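Local coordinates for Lin1944 protein (Listeria innocua, PDB 3D7L), which is of unknown function but belongs to the short-chain dehydrogenase/reductase family, and so probably acts as an oxidoreductase, at residues D[59-64]-D[107-112]; D[99-104]-D[145-150]. All blocks are in the same frame, centred on the assembly; numbering follows the deposited sequence.

Interaction 1: residues D[59-64]-D[107-112]; sequences VDAIVS and KGSFTL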
ATOM      1  N   VAL D  59      14.192   1.168 -23.274  1.00 29.54           N
ATOM      2  CA  VAL D  59      13.197   2.219 -23.560  1.00 28.76           C
ATOM      3  C   VAL D  59      13.412   3.507 -22.753  1.00 28.67           C
ATOM      4  O   VAL D  59      14.261   3.576 -21.852  1.00 28.36           O
ATOM      5  CB  VAL D  59      11.725   1.704 -23.424  1.00 29.21           C
ATOM      6  CG1 VAL D  59      11.457   0.645 -24.470  1.00 28.13           C
ATOM      7  CG2 VAL D  59      11.445   1.173 -22.024  1.00 25.78           C
ATOM      8  N   ASP D  60      12.657   4.541 -23.115  1.00 28.49           N
ATOM      9  CA  ASP D  60      12.738   5.827 -22.438  1.00 27.85           C
ATOM     10  C   ASP D  60      11.691   5.946 -21.344  1.00 27.10           C
ATOM     11  O   ASP D  60      11.888   6.679 -20.379  1.00 27.29           O
ATOM     12  CB  ASP D  60      12.565   6.961 -23.437  1.00 27.91           C
ATOM     13  CG  ASP D  60      13.643   6.956 -24.474  1.00 29.77           C
ATOM     14  OD1 ASP D  60      13.338   6.644 -25.643  1.00 31.92           O
ATOM     15  OD2 ASP D  60      14.810   7.201 -24.105  1.00 31.40           O
ATOM     16  N   ALA D  61      10.586   5.228 -21.483  1.00 26.35           N
ATOM     17  CA  ALA D  61       9.507   5.303 -20.477  1.00 25.42           C
ATOM     18  C   ALA D  61       8.797   3.982 -20.367  1.00 25.32           C
ATOM     19  O   ALA D  61       8.589   3.302 -21.369  1.00 26.37           O
ATOM     20  CB  ALA D  61       8.502   6.392 -20.819  1.00 24.14           C
ATOM     21  N   ILE D  62       8.406   3.643 -19.145  1.00 25.57           N
ATOM     22  CA  ILE D  62       7.597   2.473 -18.868  1.00 25.15           C
ATOM     23  C   ILE D  62       6.372   3.009 -18.129  1.00 25.74           C
ATOM     24  O   ILE D  62       6.488   3.691 -17.095  1.00 25.78           O
ATOM     25  CB  ILE D  62       8.348   1.427 -18.004  1.00 25.60           C
ATOM     26  CG1 ILE D  62       9.552   0.843 -18.771  1.00 24.67           C
ATOM     27  CG2 ILE D  62       7.377   0.318 -17.527  1.00 24.09           C
ATOM     28  CD1 ILE D  62      10.485   0.014 -17.906  1.00 24.04           C
ATOM     29  N   VAL D  63       5.214   2.709 -18.708  1.00 25.99           N
ATOM     30  CA  VAL D  63       3.933   3.218 -18.301  1.00 26.09           C
ATOM     31  C   VAL D  63       3.048   2.029 -18.003  1.00 27.05           C
ATOM     32  O   VAL D  63       2.801   1.197 -18.855  1.00 27.38           O
ATOM     33  CB  VAL D  63       3.249   4.015 -19.409  1.00 26.13           C
ATOM     34  CG1 VAL D  63       1.918   4.546 -18.920  1.00 25.38           C
ATOM     35  CG2 VAL D  63       4.140   5.158 -19.920  1.00 26.46           C
ATOM     36  N   SER D  64       2.538   1.984 -16.784  1.00 28.35           N
ATOM     37  CA  SER D  64       1.630   0.930 -16.380  1.00 29.37           C
ATOM     38  C   SER D  64       0.253   1.537 -16.218  1.00 29.22           C
ATOM     39  O   SER D  64       0.052   2.393 -15.337  1.00 29.49           O
ATOM     40  CB  SER D  64       2.090   0.324 -15.054  1.00 29.27           C
ATOM     41  OG  SER D  64       1.072  -0.488 -14.471  1.00 33.26           O
ATOM     42  N   LYS D 107      17.753   9.141 -17.658  1.00 29.62           N
ATOM     43  CA  LYS D 107      16.714  10.187 -17.606  1.00 29.68           C
ATOM     44  C   LYS D 107      15.320   9.682 -18.006  1.00 28.34           C
ATOM     45  O   LYS D 107      14.428  10.481 -18.259  1.00 28.38           O
ATOM     46  CB  LYS D 107      17.090  11.399 -18.487  1.00 30.39           C
ATOM     47  CG  LYS D 107      18.547  11.887 -18.384  1.00 34.18           C
ATOM     48  CD  LYS D 107      18.672  13.278 -17.792  1.00 39.48           C
ATOM     49  CE  LYS D 107      18.785  13.208 -16.258  1.00 42.60           C
ATOM     50  NZ  LYS D 107      18.170  14.393 -15.567  1.00 42.99           N
ATOM     51  N   GLY D 108      15.147   8.363 -18.082  1.00 27.45           N
ATOM     52  CA  GLY D 108      13.860   7.738 -18.388  1.00 26.76           C
ATOM     53  C   GLY D 108      12.914   7.886 -17.203  1.00 26.77           C
ATOM     54  O   GLY D 108      13.278   8.501 -16.195  1.00 27.37           O
ATOM     55  N   SER D 109      11.699   7.354 -17.321  1.00 26.52           N
ATOM     56  CA  SER D 109      10.706   7.444 -16.234  1.00 26.68           C
ATOM     57  C   SER D 109       9.816   6.217 -16.135  1.00 26.61           C
ATOM     58  O   SER D 109       9.622   5.526 -17.134  1.00 26.35           O
ATOM     59  CB  SER D 109       9.804   8.670 -16.430  1.00 26.28           C
ATOM     60  OG  SER D 109       8.933   8.479 -17.533  1.00 26.95           O
ATOM     61  N   PHE D 110       9.275   5.971 -14.926  1.00 26.86           N
ATOM     62  CA  PHE D 110       8.150   5.054 -14.699  1.00 26.26           C
ATOM     63  C   PHE D 110       6.878   5.863 -14.423  1.00 26.10           C
ATOM     64  O   PHE D 110       6.930   6.863 -13.721  1.00 27.34           O
ATOM     65  CB  PHE D 110       8.386   4.173 -13.462  1.00 26.37           C
ATOM     66  CG  PHE D 110       9.461   3.154 -13.619  1.00 26.77           C
ATOM     67  CD1 PHE D 110       9.204   1.940 -14.244  1.00 25.45           C
ATOM     68  CD2 PHE D 110      10.737   3.387 -13.109  1.00 27.00           C
ATOM     69  CE1 PHE D 110      10.196   0.975 -14.384  1.00 23.82           C
ATOM     70  CE2 PHE D 110      11.742   2.407 -13.248  1.00 26.23           C
ATOM     71  CZ  PHE D 110      11.453   1.209 -13.869  1.00 26.28           C
ATOM     72  N   THR D 111       5.734   5.427 -14.950  1.00 25.40           N
ATOM     73  CA  THR D 111       4.446   5.991 -14.521  1.00 24.87           C
ATOM     74  C   THR D 111       3.517   4.847 -14.126  1.00 25.77           C
ATOM     75  O   THR D 111       3.294   3.937 -14.919  1.00 26.83           O
ATOM     76  CB  THR D 111       3.787   6.834 -15.587  1.00 23.89           C
ATOM     77  OG1 THR D 111       4.739   7.752 -16.108  1.00 23.69           O
ATOM     78  CG2 THR D 111       2.589   7.591 -15.035  1.00 22.96           C
ATOM     79  N   LEU D 112       2.978   4.901 -12.904  1.00 26.64           N
ATOM     80  CA  LEU D 112       2.131   3.809 -12.385  1.00 27.88           C
ATOM     81  C   LEU D 112       0.700   4.280 -12.151  1.00 27.93           C
ATOM     82  O   LEU D 112       0.479   5.464 -11.953  1.00 27.64           O
ATOM     83  CB  LEU D 112       2.733   3.266 -11.090  1.00 26.58           C
ATOM     84  CG  LEU D 112       3.751   2.120 -11.095  1.00 30.34           C
ATOM     85  CD1 LEU D 112       4.576   1.908 -12.398  1.00 28.79           C
ATOM     86  CD2 LEU D 112       4.656   2.161  -9.818  1.00 30.09           C
TER
HETATM   87  O   HOH W   1      10.188   9.570 -19.711  1.00 26.81           O
HETATM   88  O   HOH W   2       6.773   6.949 -17.559  1.00 19.66           O
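I62 and F110 sit side by side on the same face of two adjacent parallel strands and point the same way. The first torsion of I62 (chi1 -65°) sets CG1 beside its own backbone N, and from there the delta methyl reaches the phenyl ring, I62 CD1 lying 3.7 Å from F110 CE1. Nearer the backbone, I62 CB is 3.9 Å from F110 CD1, and the ring meets the isoleucine from its root to its tip. The main chain of I62 bonds to the residues before and after its partner, as parallel strands do: I62 N donates to S109 O (3.0 Å), and T111 N donates to I62 O (2.9 Å).

T111 gives its own carbonyl to S64, with S64 N at 2.8 Å from T111 O and the N-H almost straight on (178°). Its side chain lies on the other face, with A61, V63 and S109. There one water bridges two hydroxyls, 2.6 Å from T111 OG1 and 2.6 Å from S109 OG, and adds a weak bond to I62 O; T111 OG1 also bonds S189. S64 has OG anti to its backbone N (chi1 166°), where it bonds Q93, while S64 CB touches L112 CD1 at 4.0 Å.

These are the fourth and fifth strands of the sheet in chain order, neighbours in the middle of the parallel sheet of an SDR Rossmann fold, joined by a right-handed crossover through helix 79-100. That helix packs on F110 and L112 through V97, and reaches S64 through L96. F186 and V190 of helix 179-191 pack on the A61, V63 and T111 face. Strand 5-9 flanks 59-64, and strand 151-157 continues the sheet beyond 107-112.

Interaction 2: residues D[99-104]-D[145-150]; sequences LGIDSL and EMPRGI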
ATOM      1  N   LEU D  99      11.880  -4.848 -11.585  1.00 26.14           N
ATOM      2  CA  LEU D  99      12.520  -5.615 -12.678  1.00 26.23           C
ATOM      3  C   LEU D  99      12.866  -4.790 -13.941  1.00 26.48           C
ATOM      4  O   LEU D  99      13.595  -5.268 -14.806  1.00 25.88           O
ATOM      5  CB  LEU D  99      11.685  -6.852 -13.028  1.00 25.71           C
ATOM      6  CG  LEU D  99      11.440  -7.826 -11.862  1.00 26.36           C
ATOM      7  CD1 LEU D  99      10.294  -8.788 -12.129  1.00 25.23           C
ATOM      8  CD2 LEU D  99      12.699  -8.594 -11.447  1.00 25.30           C
ATOM      9  N   GLY D 100      12.367  -3.554 -14.012  1.00 26.97           N
ATOM     10  CA  GLY D 100      12.495  -2.694 -15.190  1.00 27.37           C
ATOM     11  C   GLY D 100      13.492  -1.529 -15.193  1.00 28.72           C
ATOM     12  O   GLY D 100      13.705  -0.912 -16.247  1.00 28.27           O
ATOM     13  N   ILE D 101      14.116  -1.227 -14.047  1.00 29.16           N
ATOM     14  CA  ILE D 101      15.078  -0.105 -13.975  1.00 30.65           C
ATOM     15  C   ILE D 101      16.209  -0.258 -14.998  1.00 30.91           C
ATOM     16  O   ILE D 101      16.625   0.716 -15.645  1.00 30.13           O
ATOM     17  CB  ILE D 101      15.636   0.105 -12.528  1.00 30.97           C
ATOM     18  CG1 ILE D 101      14.507   0.437 -11.547  1.00 30.16           C
ATOM     19  CG2 ILE D 101      16.672   1.231 -12.490  1.00 31.51           C
ATOM     20  CD1 ILE D 101      14.878   0.235 -10.063  1.00 31.17           C
ATOM     21  N   ASP D 102      16.660  -1.498 -15.172  1.00 31.91           N
ATOM     22  CA  ASP D 102      17.750  -1.827 -16.076  1.00 33.14           C
ATOM     23  C   ASP D 102      17.336  -1.684 -17.548  1.00 32.84           C
ATOM     24  O   ASP D 102      18.188  -1.609 -18.430  1.00 33.21           O
ATOM     25  CB  ASP D 102      18.298  -3.238 -15.778  1.00 34.33           C
ATOM     26  CG  ASP D 102      19.380  -3.240 -14.689  1.00 37.57           C
ATOM     27  OD1 ASP D 102      20.038  -2.195 -14.488  1.00 42.62           O
ATOM     28  OD2 ASP D 102      19.607  -4.294 -14.040  1.00 41.48           O
ATOM     29  N   SER D 103      16.028  -1.607 -17.796  1.00 32.16           N
ATOM     30  CA  SER D 103      15.506  -1.388 -19.137  1.00 31.54           C
ATOM     31  C   SER D 103      15.297   0.074 -19.491  1.00 31.28           C
ATOM     32  O   SER D 103      14.924   0.373 -20.617  1.00 30.88           O
ATOM     33  CB  SER D 103      14.190  -2.136 -19.333  1.00 31.29           C
ATOM     34  OG  SER D 103      14.439  -3.526 -19.377  1.00 31.76           O
ATOM     35  N   LEU D 104      15.512   0.982 -18.541  1.00 30.10           N
ATOM     36  CA  LEU D 104      15.308   2.386 -18.845  1.00 29.62           C
ATOM     37  C   LEU D 104      16.581   3.079 -19.255  1.00 29.68           C
ATOM     38  O   LEU D 104      17.641   2.889 -18.641  1.00 29.23           O
ATOM     39  CB  LEU D 104      14.679   3.142 -17.673  1.00 29.65           C
ATOM     40  CG  LEU D 104      13.169   3.043 -17.492  1.00 28.48           C
ATOM     41  CD1 LEU D 104      12.820   3.904 -16.321  1.00 22.72           C
ATOM     42  CD2 LEU D 104      12.402   3.501 -18.769  1.00 26.82           C
ATOM     43  N   GLU D 145      15.753   7.155  -4.810  1.00 26.65           N
ATOM     44  CA  GLU D 145      16.812   6.170  -5.027  1.00 27.57           C
ATOM     45  C   GLU D 145      17.056   5.817  -6.499  1.00 27.54           C
ATOM     46  O   GLU D 145      17.854   4.937  -6.796  1.00 27.55           O
ATOM     47  CB  GLU D 145      16.524   4.881  -4.244  1.00 28.16           C
ATOM     48  CG  GLU D 145      16.727   5.019  -2.733  1.00 29.24           C
ATOM     49  CD  GLU D 145      16.660   3.672  -2.037  1.00 31.51           C
ATOM     50  OE1 GLU D 145      15.605   3.377  -1.401  1.00 30.52           O
ATOM     51  OE2 GLU D 145      17.651   2.912  -2.161  1.00 29.72           O
HETATM   52  N   MSE D 146      16.377   6.491  -7.418  1.00 27.37           N
HETATM   53  CA  MSE D 146      16.504   6.123  -8.835  1.00 27.79           C
HETATM   54  C   MSE D 146      17.888   6.442  -9.360  1.00 26.99           C
HETATM   55  O   MSE D 146      18.424   7.502  -9.059  1.00 27.23           O
HETATM   56  CB  MSE D 146      15.407   6.769  -9.681  1.00 27.31           C
HETATM   57  CG  MSE D 146      14.036   6.120  -9.431  1.00 29.58           C
HETATM   58 SE   MSE D 146      13.903   4.312 -10.256  0.60 31.05          SE
HETATM   59  CE  MSE D 146      12.273   3.681  -9.438  1.00 30.60           C
ATOM     60  N   PRO D 147      18.495   5.498 -10.099  1.00 27.13           N
ATOM     61  CA  PRO D 147      19.805   5.769 -10.704  1.00 27.26           C
ATOM     62  C   PRO D 147      19.660   6.490 -12.034  1.00 27.69           C
ATOM     63  O   PRO D 147      18.561   6.490 -12.601  1.00 27.11           O
ATOM     64  CB  PRO D 147      20.384   4.373 -10.937  1.00 27.10           C
ATOM     65  CG  PRO D 147      19.173   3.470 -11.111  1.00 27.41           C
ATOM     66  CD  PRO D 147      18.004   4.133 -10.404  1.00 27.25           C
ATOM     67  N   ARG D 148      20.753   7.121 -12.498  1.00 27.78           N
ATOM     68  CA  ARG D 148      20.846   7.662 -13.867  1.00 28.21           C
ATOM     69  C   ARG D 148      19.736   8.675 -14.288  1.00 27.90           C
ATOM     70  O   ARG D 148      19.385   8.798 -15.469  1.00 27.49           O
ATOM     71  CB  ARG D 148      20.969   6.506 -14.871  1.00 28.43           C
ATOM     72  CG  ARG D 148      22.102   5.519 -14.550  1.00 27.56           C
ATOM     73  CD  ARG D 148      22.161   4.367 -15.545  1.00 28.40           C
ATOM     74  NE  ARG D 148      21.081   3.368 -15.420  1.00 26.98           N
ATOM     75  CZ  ARG D 148      20.037   3.289 -16.244  1.00 26.33           C
ATOM     76  NH1 ARG D 148      19.135   2.327 -16.077  1.00 23.87           N
ATOM     77  NH2 ARG D 148      19.892   4.171 -17.255  1.00 25.73           N
ATOM     78  N   GLY D 149      19.226   9.408 -13.308  1.00 28.09           N
ATOM     79  CA  GLY D 149      18.269  10.515 -13.526  1.00 28.26           C
ATOM     80  C   GLY D 149      16.843  10.059 -13.801  1.00 28.01           C
ATOM     81  O   GLY D 149      15.993  10.850 -14.214  1.00 28.41           O
ATOM     82  N   ILE D 150      16.585   8.786 -13.551  1.00 27.62           N
ATOM     83  CA  ILE D 150      15.293   8.191 -13.807  1.00 28.24           C
ATOM     84  C   ILE D 150      14.220   8.762 -12.877  1.00 28.23           C
ATOM     85  O   ILE D 150      14.478   8.997 -11.694  1.00 28.89           O
ATOM     86  CB  ILE D 150      15.373   6.664 -13.707  1.00 27.94           C
ATOM     87  CG1 ILE D 150      16.084   6.087 -14.956  1.00 27.85           C
ATOM     88  CG2 ILE D 150      13.990   6.063 -13.569  1.00 29.44           C
ATOM     89  CD1 ILE D 150      16.801   4.747 -14.735  1.00 24.22           C
TER
HETATM   90  O   HOH W   3      20.085   0.608 -13.953  1.00 33.45           O
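R148 reaches across to L104 and grips one carbonyl oxygen with both terminal nitrogens: NH2 is 2.9 Å and NH1 3.0 Å from L104 O, which lies close to the guanidinium plane. The arginine chain leaves its backbone extended, then bends at chi3 (-73°), which turns NE off the line of the chain. A water accepts from R148 NH1 and donates to D102 OD1, and R148 NH2 also makes a salt bridge to D106. I150 CD1 lies 3.5 Å above one face of the guanidinium, toward its rim.

Beneath this polar edge the contact is greasy. I101 crosses P147 at about a right angle, I101 CG2 being 3.6 Å from P147 CG. Selenomethionine M146 bends at chi2 (-73°), the torsion that places SE, which lies 4.1 Å from I101 CG1. L104 CD1 meets I150 CG2 at 3.7 Å.

R148 and G149 form the corner of a type I' turn from P147 to I150, both with positive phi. The turn precedes strand 151-157, and it packs against the 3-10 turn 101-103 that follows helix 79-100. F110 of strand 108-113 touches I101, L104 and M146, while L74 and T75 of the second subunit pack on M146 and P147.

The two contacts touch directly, their centres about 9 Å apart, and their segments alternate along the chain: 59-64, 99-104, 107-112, 145-150. Two probable backbone hydrogen bonds tie them, V59 N to S103 O at 2.9 Å and K107 N to R148 O at 2.8 Å. L104 packs against both strands of interaction 1, its CD1 3.6 Å from F110 CE2 and its CD2 3.6 Å from D60 O, so the phenyl ring serves both contacts. Interaction 2 lies at the N-terminal ends of the strands paired in interaction 1. In SDR enzymes the dinucleotide cofactor binds at the opposite, C-terminal ends, the side toward which S64 and L112 lead.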